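Local structure of C2 domain protein (Ramazzottius varieornatus, 7DF2) at residues 44-49 with 111-116; 125-130 with 147-152; 164-169 with 183-188. The protein binds calcium ions through the loops at one end of its C2 beta-sandwich, by which such domains commonly engage membranes or partners. All coordinates share one frame; numbering follows the deposited sequence. Where two conformers were deposited one is given.

Contacts 1 and 2 pair strands within the two sheets of a C2 beta-sandwich; contact 3 lays the loop 164-169 along strand 181-190. Contacts 1 and 3 meet in one sheet, where strands 41-51 and 181-190 are neighbours; their centres are about 9 Å apart, and N46 N lies 2.8 Å from R185 O, a probable hydrogen bond. Contact 2 belongs to the facing sheet, with its centre about 13 Å from that of contact 1 and 11 Å from that of contact 3. The core joins them: M45 CE meets V130 CG2 at 3.5 Å. R49 and E169 bring contacts 1 and 3 to the glucose unit of the bound glycan, whereas all three contacts lie away from the calcium sites.

Contact 1: 44-49 with 111-116; sequences EMNVVR and DKTISR. With GLC (alpha-D-glucopyranose), chain B.
N46 and D111 meet where strands 41-51 and 107-119 pair antiparallel in the four-stranded sheet of the C2 sandwich, beside a G1 beta bulge in which D111 and K112 both face V47. D111 takes the left-handed backbone conformation (phi 42°) that this bulge requires and that aspartate tolerates better than most residues. D111 N donates to V48 O at 3.0 Å, from above the carbonyl plane, while K112 N bonds to V47 O.

N46 is buried, and its amide is well supplied. With CG anti to the backbone N (chi1 179°), ND2 points across to the partner strand and donates to D111 OD1 at 2.9 Å; the acceptor lies in the amide plane and is met nearly along its own C-O axis, although amide and carboxylate are turned 72° apart. N46 ND2 also donates to K112 O at 3.2 Å, from above that carbonyl. The same oxygen takes the N-H of V47, so two donors grip it. N46 OD1 is answered by R185 of the next strand; an amide, donor and acceptor in one group, suits a buried place with partners on both sides.

Farther along, M45 and I114 exchange both backbone bonds and turn their apolar side chains into the core. E44, on the other face, satisfies its carboxylate with R187 and Y189. At the far end R49, salt-bridged to E169, gives the glucose unit of the glycan a weak bond from R49 NH1 to its O4, 3.2 Å long.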
loop_
_atom_site.group_PDB
_atom_site.type_symbol
_atom_site.label_atom_id
_atom_site.label_comp_id
_atom_site.label_asym_id
_atom_site.label_seq_id
_atom_site.Cartn_x
_atom_site.Cartn_y
_atom_site.Cartn_z
ATOM N N GLU A 44 3.777 -9.073 4.206
ATOM C CA GLU A 44 3.438 -8.020 5.157
ATOM C C GLU A 44 3.820 -6.684 4.554
ATOM O O GLU A 44 4.910 -6.541 3.986
ATOM C CB GLU A 44 4.150 -8.226 6.498
ATOM C CG GLU A 44 3.810 -9.559 7.150
ATOM C CD GLU A 44 4.473 -9.724 8.507
ATOM O OE1 GLU A 44 5.235 -8.819 8.927
ATOM O OE2 GLU A 44 4.244 -10.764 9.146
ATOM N N MET A 45 2.911 -5.717 4.653
ATOM C CA MET A 45 3.114 -4.373 4.130
ATOM C C MET A 45 3.003 -3.393 5.286
ATOM O O MET A 45 1.945 -3.286 5.917
ATOM C CB MET A 45 2.088 -4.058 3.046
ATOM C CG MET A 45 2.028 -2.595 2.611
ATOM S SD MET A 45 0.707 -2.439 1.379
ATOM C CE MET A 45 0.666 -0.653 1.170
ATOM N N ASN A 46 4.100 -2.704 5.577
ATOM C CA ASN A 46 4.178 -1.740 6.669
ATOM C C ASN A 46 4.149 -0.344 6.062
ATOM O O ASN A 46 5.063 0.034 5.317
ATOM C CB ASN A 46 5.459 -1.974 7.467
ATOM C CG ASN A 46 5.662 -1.001 8.619
ATOM O OD1 ASN A 46 6.802 -0.605 8.890
ATOM N ND2 ASN A 46 4.596 -0.678 9.355
ATOM N N VAL A 47 3.096 0.412 6.357
ATOM C CA VAL A 47 2.998 1.798 5.916
ATOM C C VAL A 47 3.601 2.658 7.017
ATOM O O VAL A 47 3.024 2.803 8.098
ATOM C CB VAL A 47 1.551 2.187 5.603
ATOM C CG1 VAL A 47 1.458 3.681 5.259
ATOM C CG2 VAL A 47 1.050 1.327 4.450
ATOM N N VAL A 48 4.785 3.210 6.749
ATOM C CA VAL A 48 5.562 3.865 7.792
ATOM C C VAL A 48 5.061 5.281 8.029
ATOM O O VAL A 48 4.702 5.653 9.151
ATOM C CB VAL A 48 7.058 3.858 7.422
ATOM C CG1 VAL A 48 7.869 4.576 8.495
ATOM C CG2 VAL A 48 7.535 2.400 7.218
ATOM N N ARG A 49 5.014 6.082 6.969
ATOM C CA ARG A 49 4.545 7.454 7.090
ATOM C C ARG A 49 4.190 7.967 5.705
ATOM O O ARG A 49 4.560 7.376 4.688
ATOM C CB ARG A 49 5.595 8.344 7.760
ATOM C CG ARG A 49 6.885 8.441 6.986
ATOM C CD ARG A 49 7.866 9.364 7.708
ATOM N NE ARG A 49 9.048 9.535 6.878
ATOM C CZ ARG A 49 10.006 8.625 6.750
ATOM N NH1 ARG A 49 9.931 7.474 7.419
ATOM N NH2 ARG A 49 11.039 8.868 5.953
ATOM N N ASP A 111 2.887 3.914 10.779
ATOM C CA ASP A 111 3.360 2.603 11.263
ATOM C C ASP A 111 2.220 1.625 11.533
ATOM O O ASP A 111 2.090 1.061 12.622
ATOM C CB ASP A 111 4.253 2.730 12.505
ATOM C CG ASP A 111 5.003 1.406 12.824
ATOM O OD1 ASP A 111 5.267 0.637 11.869
ATOM O OD2 ASP A 111 5.331 1.115 14.013
ATOM N N LYS A 112 1.401 1.398 10.508
ATOM C CA LYS A 112 0.418 0.317 10.543
ATOM C C LYS A 112 0.797 -0.739 9.513
ATOM O O LYS A 112 1.503 -0.468 8.537
ATOM C CB LYS A 112 -1.009 0.826 10.267
ATOM C CG LYS A 112 -1.456 2.033 11.089
ATOM C CD LYS A 112 -1.548 1.723 12.587
ATOM C CE LYS A 112 -2.355 2.794 13.359
ATOM N NZ LYS A 112 -2.196 2.602 14.837
ATOM N N THR A 113 0.305 -1.962 9.724
ATOM C CA THR A 113 0.750 -3.088 8.910
ATOM C C THR A 113 -0.439 -3.954 8.525
ATOM O O THR A 113 -1.325 -4.194 9.354
ATOM C CB THR A 113 1.789 -3.921 9.680
ATOM O OG1 THR A 113 2.902 -3.085 10.001
ATOM C CG2 THR A 113 2.282 -5.102 8.850
ATOM N N ILE A 114 -0.465 -4.405 7.262
ATOM C CA ILE A 114 -1.467 -5.352 6.786
ATOM C C ILE A 114 -0.740 -6.531 6.153
ATOM O O ILE A 114 0.453 -6.465 5.844
ATOM C CB ILE A 114 -2.465 -4.718 5.789
ATOM C CG1 ILE A 114 -1.749 -4.176 4.559
ATOM C CG2 ILE A 114 -3.265 -3.582 6.465
ATOM C CD1 ILE A 114 -2.729 -3.705 3.468
ATOM N N SER A 115 -1.455 -7.649 6.004
ATOM C CA SER A 115 -0.825 -8.788 5.349
ATOM C C SER A 115 -1.822 -9.538 4.474
ATOM O O SER A 115 -3.043 -9.422 4.620
ATOM C CB SER A 115 -0.173 -9.757 6.349
ATOM O OG SER A 115 -1.150 -10.383 7.152
ATOM N N ARG A 116 -1.262 -10.307 3.541
ATOM C CA ARG A 116 -2.039 -11.089 2.596
ATOM C C ARG A 116 -1.199 -12.268 2.147
ATOM O O ARG A 116 0.028 -12.169 2.052
ATOM C CB ARG A 116 -2.460 -10.246 1.385
ATOM C CG ARG A 116 -3.392 -10.991 0.427
ATOM C CD ARG A 116 -3.777 -10.131 -0.776
ATOM N NE ARG A 116 -4.702 -10.853 -1.645
ATOM C CZ ARG A 116 -5.190 -10.375 -2.787
ATOM N NH1 ARG A 116 -4.850 -9.158 -3.204
ATOM N NH2 ARG A 116 -6.019 -11.113 -3.516
HETATM C C1 GLC B . 11.542 7.952 13.670
HETATM C C2 GLC B . 11.154 9.284 13.015
HETATM C C3 GLC B . 9.996 9.130 12.022
HETATM C C4 GLC B . 10.185 7.901 11.130
HETATM C C5 GLC B . 10.673 6.704 11.946
HETATM C C6 GLC B . 10.910 5.482 11.067
HETATM O O2 GLC B . 10.842 10.268 13.981
HETATM O O3 GLC B . 9.897 10.289 11.214
HETATM O O4 GLC B . 8.986 7.568 10.448
HETATM O O5 GLC B . 11.858 7.058 12.635
HETATM O O6 GLC B . 10.392 4.357 11.740
#

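Contact 2: 125-130 with 147-152; sequences KIAMRV and KCHITG
K125 lays its aliphatic chain obliquely across the imidazole of H149. K125 CD sits over the ring face, 3.9 Å from the centroid and 16° off the normal, a CH-pi contact between a methylene probably slightly polarised by the nearby ammonium and an electron-rich ring. K125 also runs side by side with T151, and here the fit is tight: K125 CG and T151 CG2 are 3.5 Å apart. The lysine nitrogen continues to N82. A127 CB comes obliquely to the imidazole, 3.8 Å from H149 ND1, and its small size lets the ring and K147 CG and CD pack close to it.

Farther along this face R129 and K147 lie alongside each other and point the same way. K147 leaves the backbone with CG anti to N (chi1 180°), which carries K147 CD over one face of the guanidinium, 3.7 Å from R129 NH1; the bend at chi3 then turns NZ aside. The two charges are close, but a water takes a hydrogen bond from each, its oxygen lying in the guanidinium plane at R129 NH1 and 2.8 Å from K147 NZ. D77 pairs with R129 NE, and P81 O accepts from K147 NZ, which probably offsets the repulsion.

These residues line the face of a beta hairpin, strands 121-136 and 139-150, turned away from the core of the C2 sandwich and partly covered by P81 and F85. On the core side M128 and I150 cross at about a right angle, M128 CG lying 3.8 Å from I150 CD1. A bend at chi3 (-77°) swings the flexible thioether so that M128 CE reaches I150 CG1. C148, on the same face, is known to form a disulfide with C172. Beside them I126 CB faces I150 CB at 4.2 Å, and beyond I150 stand Y186 and W188 of the facing sheet.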
loop_
_atom_site.group_PDB
_atom_site.type_symbol
_atom_site.label_atom_id
_atom_site.label_comp_id
_atom_site.label_asym_id
_atom_site.label_seq_id
_atom_site.Cartn_x
_atom_site.Cartn_y
_atom_site.Cartn_z
ATOM N N LYS A 125 4.936 -10.027 -9.794
ATOM C CA LYS A 125 4.918 -8.678 -9.239
ATOM C C LYS A 125 3.749 -8.559 -8.278
ATOM O O LYS A 125 2.629 -8.958 -8.611
ATOM C CB LYS A 125 4.768 -7.625 -10.347
ATOM C CG LYS A 125 6.069 -7.126 -10.924
ATOM C CD LYS A 125 5.915 -5.725 -11.478
ATOM C CE LYS A 125 4.945 -5.701 -12.632
ATOM N NZ LYS A 125 5.090 -4.443 -13.398
ATOM N N ILE A 126 3.995 -7.987 -7.103
ATOM C CA ILE A 126 2.938 -7.681 -6.148
ATOM C C ILE A 126 2.948 -6.179 -5.914
ATOM O O ILE A 126 3.991 -5.605 -5.579
ATOM C CB ILE A 126 3.131 -8.442 -4.825
ATOM C CG1 ILE A 126 2.997 -9.949 -5.060
ATOM C CG2 ILE A 126 2.139 -7.976 -3.769
ATOM C CD1 ILE A 126 3.360 -10.784 -3.853
ATOM N N ALA A 127 1.798 -5.548 -6.087
ATOM C CA ALA A 127 1.692 -4.097 -5.987
ATOM C C ALA A 127 1.212 -3.714 -4.595
ATOM O O ALA A 127 0.086 -4.045 -4.210
ATOM C CB ALA A 127 0.742 -3.550 -7.045
ATOM N N MET A 128 2.063 -3.028 -3.843
ATOM C CA MET A 128 1.615 -2.357 -2.628
ATOM C C MET A 128 0.882 -1.090 -3.055
ATOM O O MET A 128 1.458 -0.256 -3.763
ATOM C CB MET A 128 2.805 -2.033 -1.731
ATOM C CG MET A 128 3.484 -3.278 -1.179
ATOM S SD MET A 128 4.829 -2.864 -0.055
ATOM C CE MET A 128 6.140 -2.394 -1.173
ATOM N N ARG A 129 -0.394 -0.973 -2.683
ATOM C CA ARG A 129 -1.242 0.137 -3.114
ATOM C C ARG A 129 -1.650 0.950 -1.895
ATOM O O ARG A 129 -2.075 0.385 -0.885
ATOM C CB ARG A 129 -2.494 -0.359 -3.852
ATOM C CG ARG A 129 -2.212 -1.017 -5.195
ATOM C CD ARG A 129 -3.521 -1.252 -5.943
ATOM N NE ARG A 129 -3.285 -1.900 -7.228
ATOM C CZ ARG A 129 -3.077 -1.250 -8.368
ATOM N NH1 ARG A 129 -3.073 0.081 -8.397
ATOM N NH2 ARG A 129 -2.873 -1.935 -9.485
ATOM N N VAL A 130 -1.533 2.276 -1.992
ATOM C CA VAL A 130 -2.009 3.181 -0.951
ATOM C C VAL A 130 -2.780 4.302 -1.627
ATOM O O VAL A 130 -2.363 4.813 -2.674
ATOM C CB VAL A 130 -0.856 3.775 -0.107
ATOM C CG1 VAL A 130 -1.383 4.812 0.891
ATOM C CG2 VAL A 130 -0.099 2.678 0.639
ATOM N N LYS A 147 1.802 3.475 -5.715
ATOM C CA LYS A 147 1.983 2.059 -6.029
ATOM C C LYS A 147 3.465 1.739 -6.104
ATOM O O LYS A 147 4.223 2.425 -6.796
ATOM C CB LYS A 147 1.298 1.678 -7.349
ATOM C CG LYS A 147 1.456 0.208 -7.733
ATOM C CD LYS A 147 0.570 -0.156 -8.920
ATOM C CE LYS A 147 1.204 0.280 -10.239
ATOM N NZ LYS A 147 0.323 -0.037 -11.403
ATOM N N CYS A 148 3.849 0.678 -5.402
ATOM C CA CYS A 148 5.216 0.200 -5.271
ATOM C C CYS A 148 5.187 -1.303 -5.507
ATOM O O CYS A 148 4.328 -1.993 -4.950
ATOM C CB CYS A 148 5.742 0.520 -3.870
ATOM S SG CYS A 148 7.385 -0.004 -3.501
ATOM N N HIS A 149 6.097 -1.818 -6.334
ATOM C CA HIS A 149 6.082 -3.240 -6.646
ATOM C C HIS A 149 7.075 -4.045 -5.820
ATOM O O HIS A 149 8.214 -3.629 -5.605
ATOM C CB HIS A 149 6.386 -3.447 -8.130
ATOM C CG HIS A 149 5.329 -2.906 -9.036
ATOM N ND1 HIS A 149 4.013 -3.306 -8.956
ATOM C CD2 HIS A 149 5.391 -2.000 -10.039
ATOM C CE1 HIS A 149 3.308 -2.668 -9.875
ATOM N NE2 HIS A 149 4.122 -1.872 -10.545
ATOM N N ILE A 150 6.640 -5.217 -5.386
ATOM C CA ILE A 150 7.525 -6.227 -4.826
ATOM C C ILE A 150 7.832 -7.221 -5.937
ATOM O O ILE A 150 6.916 -7.721 -6.602
ATOM C CB ILE A 150 6.879 -6.929 -3.620
ATOM C CG1 ILE A 150 6.568 -5.929 -2.501
ATOM C CG2 ILE A 150 7.768 -8.050 -3.105
ATOM C CD1 ILE A 150 5.495 -6.434 -1.541
ATOM N N THR A 151 9.118 -7.490 -6.152
ATOM C CA THR A 151 9.563 -8.503 -7.100
ATOM C C THR A 151 10.636 -9.350 -6.429
ATOM O O THR A 151 11.229 -8.954 -5.419
ATOM C CB THR A 151 10.097 -7.888 -8.407
ATOM O OG1 THR A 151 11.237 -7.068 -8.124
ATOM C CG2 THR A 151 9.020 -7.038 -9.088
ATOM N N GLY A 152 10.887 -10.528 -7.000
ATOM C CA GLY A 152 11.623 -11.560 -6.300
ATOM C C GLY A 152 13.015 -11.903 -6.779
ATOM O O GLY A 152 13.563 -12.920 -6.342
HETATM O O HOH W 1 -1.978 1.369 -10.762
#

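Contact 3: 164-169 with 183-188; sequences AQWSPE and YLRYRW
In R185 and R187 CG lies anti to the carbonyl carbon (chi1 -57° and -79°), which sends the two chains to opposite faces of the W166 indole. On one face a bend at chi3 lays the R185 guanidinium flat, planes 11° apart, in a cation-pi stack with R185 CZ 4.0 Å from the centroid of the five-membered ring. On the other, R187 CD stands 3.5 Å from that centroid, and a similar bend turns R187 NH1 to donate to A164 O at 3.0 Å. N46 OD1 accepts from R185 NE, and E44 and E161 form salt bridges with R187 NH2. Exchanging W166 for an alanine is likely to open a gap between the arginines and leave R185 without its stacking partner.

The loop runs antiparallel along strand 181-190, before strand 170-173 takes up that edge of the C2 sheet. S167 is small enough to bond through backbone and side chain at once: S167 N donates to Y186 O at 2.8 Å, while S167 OG accepts from Y186 N at 3.0 Å and donates to P168 O. S167 CB rests over the Y186 ring. A water bridges S167 O to R185 NH1, and E169 runs past R185 to pair with R49 near the glucose unit.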
loop_
_atom_site.group_PDB
_atom_site.type_symbol
_atom_site.label_atom_id
_atom_site.label_comp_id
_atom_site.label_asym_id
_atom_site.label_seq_id
_atom_site.Cartn_x
_atom_site.Cartn_y
_atom_site.Cartn_z
ATOM N N ALA A 164 12.431 -13.926 8.353
ATOM C CA ALA A 164 12.121 -12.955 7.311
ATOM C C ALA A 164 12.510 -11.550 7.752
ATOM O O ALA A 164 12.143 -11.113 8.846
ATOM C CB ALA A 164 10.633 -13.004 6.972
ATOM N N GLN A 165 13.231 -10.831 6.887
ATOM C CA GLN A 165 13.745 -9.504 7.198
ATOM C C GLN A 165 12.905 -8.439 6.504
ATOM O O GLN A 165 12.522 -8.602 5.347
ATOM C CB GLN A 165 15.202 -9.360 6.752
ATOM C CG GLN A 165 16.192 -10.264 7.483
ATOM C CD GLN A 165 16.110 -10.114 8.984
ATOM O OE1 GLN A 165 16.354 -9.036 9.525
ATOM N NE2 GLN A 165 15.761 -11.201 9.673
ATOM N N TRP A 166 12.644 -7.345 7.214
ATOM C CA TRP A 166 11.986 -6.195 6.607
ATOM C C TRP A 166 12.872 -5.581 5.532
ATOM O O TRP A 166 14.095 -5.488 5.679
ATOM C CB TRP A 166 11.654 -5.146 7.669
ATOM C CG TRP A 166 10.474 -5.517 8.502
ATOM C CD1 TRP A 166 10.494 -6.004 9.779
ATOM C CD2 TRP A 166 9.091 -5.444 8.120
ATOM N NE1 TRP A 166 9.207 -6.250 10.211
ATOM C CE2 TRP A 166 8.330 -5.919 9.210
ATOM C CE3 TRP A 166 8.427 -5.050 6.954
ATOM C CZ2 TRP A 166 6.935 -5.986 9.176
ATOM C CZ3 TRP A 166 7.036 -5.135 6.920
ATOM C CH2 TRP A 166 6.309 -5.585 8.030
ATOM N N SER A 167 12.248 -5.160 4.441
ATOM C CA SER A 167 12.948 -4.376 3.451
ATOM C C SER A 167 13.367 -3.043 4.069
ATOM O O SER A 167 12.851 -2.639 5.115
ATOM C CB SER A 167 12.052 -4.128 2.247
ATOM O OG SER A 167 11.069 -3.159 2.616
ATOM N N PRO A 168 14.298 -2.330 3.439
ATOM C CA PRO A 168 14.516 -0.935 3.824
ATOM C C PRO A 168 13.259 -0.124 3.544
ATOM O O PRO A 168 12.367 -0.539 2.800
ATOM C CB PRO A 168 15.682 -0.489 2.931
ATOM C CG PRO A 168 15.635 -1.421 1.770
ATOM C CD PRO A 168 15.184 -2.740 2.336
ATOM N N GLU A 169 13.168 1.029 4.198
ATOM C CA GLU A 169 12.086 1.942 3.873
ATOM C C GLU A 169 12.168 2.298 2.396
ATOM O O GLU A 169 13.253 2.532 1.852
ATOM C CB GLU A 169 12.141 3.193 4.760
ATOM C CG GLU A 169 11.822 2.902 6.237
ATOM C CD GLU A 169 11.570 4.159 7.058
ATOM O OE1 GLU A 169 11.578 5.255 6.476
ATOM O OE2 GLU A 169 11.363 4.045 8.288
ATOM N N TYR A 183 6.052 6.166 2.626
ATOM C CA TYR A 183 7.217 5.356 2.932
ATOM C C TYR A 183 6.735 3.984 3.354
ATOM O O TYR A 183 5.902 3.871 4.260
ATOM C CB TYR A 183 8.068 6.007 4.015
ATOM C CG TYR A 183 8.696 7.282 3.498
ATOM C CD1 TYR A 183 7.968 8.458 3.462
ATOM C CD2 TYR A 183 9.990 7.288 2.994
ATOM C CE1 TYR A 183 8.524 9.640 2.943
ATOM C CE2 TYR A 183 10.560 8.458 2.489
ATOM C CZ TYR A 183 9.815 9.627 2.471
ATOM O OH TYR A 183 10.356 10.797 1.978
ATOM N N LEU A 184 7.241 2.956 2.677
ATOM C CA LEU A 184 6.751 1.589 2.826
ATOM C C LEU A 184 7.890 0.645 3.174
ATOM O O LEU A 184 9.047 0.883 2.819
ATOM C CB LEU A 184 6.094 1.091 1.534
ATOM C CG LEU A 184 4.932 1.919 1.005
ATOM C CD1 LEU A 184 4.472 1.374 -0.340
ATOM C CD2 LEU A 184 3.797 1.892 2.030
ATOM N N ARG A 185 7.544 -0.443 3.860
ATOM C CA ARG A 185 8.439 -1.587 4.014
ATOM C C ARG A 185 7.633 -2.847 3.772
ATOM O O ARG A 185 6.423 -2.875 4.011
ATOM C CB ARG A 185 9.047 -1.684 5.419
ATOM C CG ARG A 185 9.823 -0.490 5.887
ATOM C CD ARG A 185 10.544 -0.833 7.183
ATOM N NE ARG A 185 9.648 -1.295 8.245
ATOM C CZ ARG A 185 10.069 -1.909 9.349
ATOM N NH1 ARG A 185 11.371 -2.152 9.515
ATOM N NH2 ARG A 185 9.199 -2.290 10.282
ATOM N N TYR A 186 8.304 -3.917 3.354
ATOM C CA TYR A 186 7.599 -5.179 3.227
ATOM C C TYR A 186 8.474 -6.312 3.724
ATOM O O TYR A 186 9.699 -6.193 3.816
ATOM C CB TYR A 186 7.166 -5.462 1.781
ATOM C CG TYR A 186 8.312 -5.772 0.850
ATOM C CD1 TYR A 186 8.993 -4.755 0.196
ATOM C CD2 TYR A 186 8.705 -7.091 0.609
ATOM C CE1 TYR A 186 10.053 -5.037 -0.668
ATOM C CE2 TYR A 186 9.758 -7.380 -0.247
ATOM C CZ TYR A 186 10.423 -6.350 -0.884
ATOM O OH TYR A 186 11.463 -6.640 -1.735
ATOM N N ARG A 187 7.793 -7.399 4.100
ATOM C CA ARG A 187 8.383 -8.702 4.383
ATOM C C ARG A 187 7.618 -9.750 3.588
ATOM O O ARG A 187 6.432 -9.576 3.289
ATOM C CB ARG A 187 8.315 -9.074 5.886
ATOM C CG ARG A 187 9.362 -8.420 6.751
ATOM C CD ARG A 187 9.602 -9.149 8.067
ATOM N NE ARG A 187 8.363 -9.530 8.745
ATOM C CZ ARG A 187 8.282 -10.508 9.646
ATOM N NH1 ARG A 187 9.368 -11.200 9.967
ATOM N NH2 ARG A 187 7.123 -10.799 10.224
ATOM N N TRP A 188 8.284 -10.855 3.259
ATOM C CA TRP A 188 7.521 -11.987 2.762
ATOM C C TRP A 188 8.300 -13.265 3.017
ATOM O O TRP A 188 9.535 -13.270 3.031
ATOM C CB TRP A 188 7.136 -11.861 1.277
ATOM C CG TRP A 188 8.238 -11.628 0.278
ATOM C CD1 TRP A 188 9.555 -11.339 0.524
ATOM C CD2 TRP A 188 8.092 -11.663 -1.138
ATOM N NE1 TRP A 188 10.233 -11.185 -0.669
ATOM C CE2 TRP A 188 9.354 -11.388 -1.701
ATOM C CE3 TRP A 188 7.014 -11.914 -1.990
ATOM C CZ2 TRP A 188 9.563 -11.351 -3.079
ATOM C CZ3 TRP A 188 7.226 -11.871 -3.361
ATOM C CH2 TRP A 188 8.489 -11.593 -3.887
HETATM O O HOH W 2 11.194 -10.759 3.955
HETATM O O HOH W 3 11.771 -7.874 2.747
HETATM O O HOH W 4 13.650 -1.637 7.575
#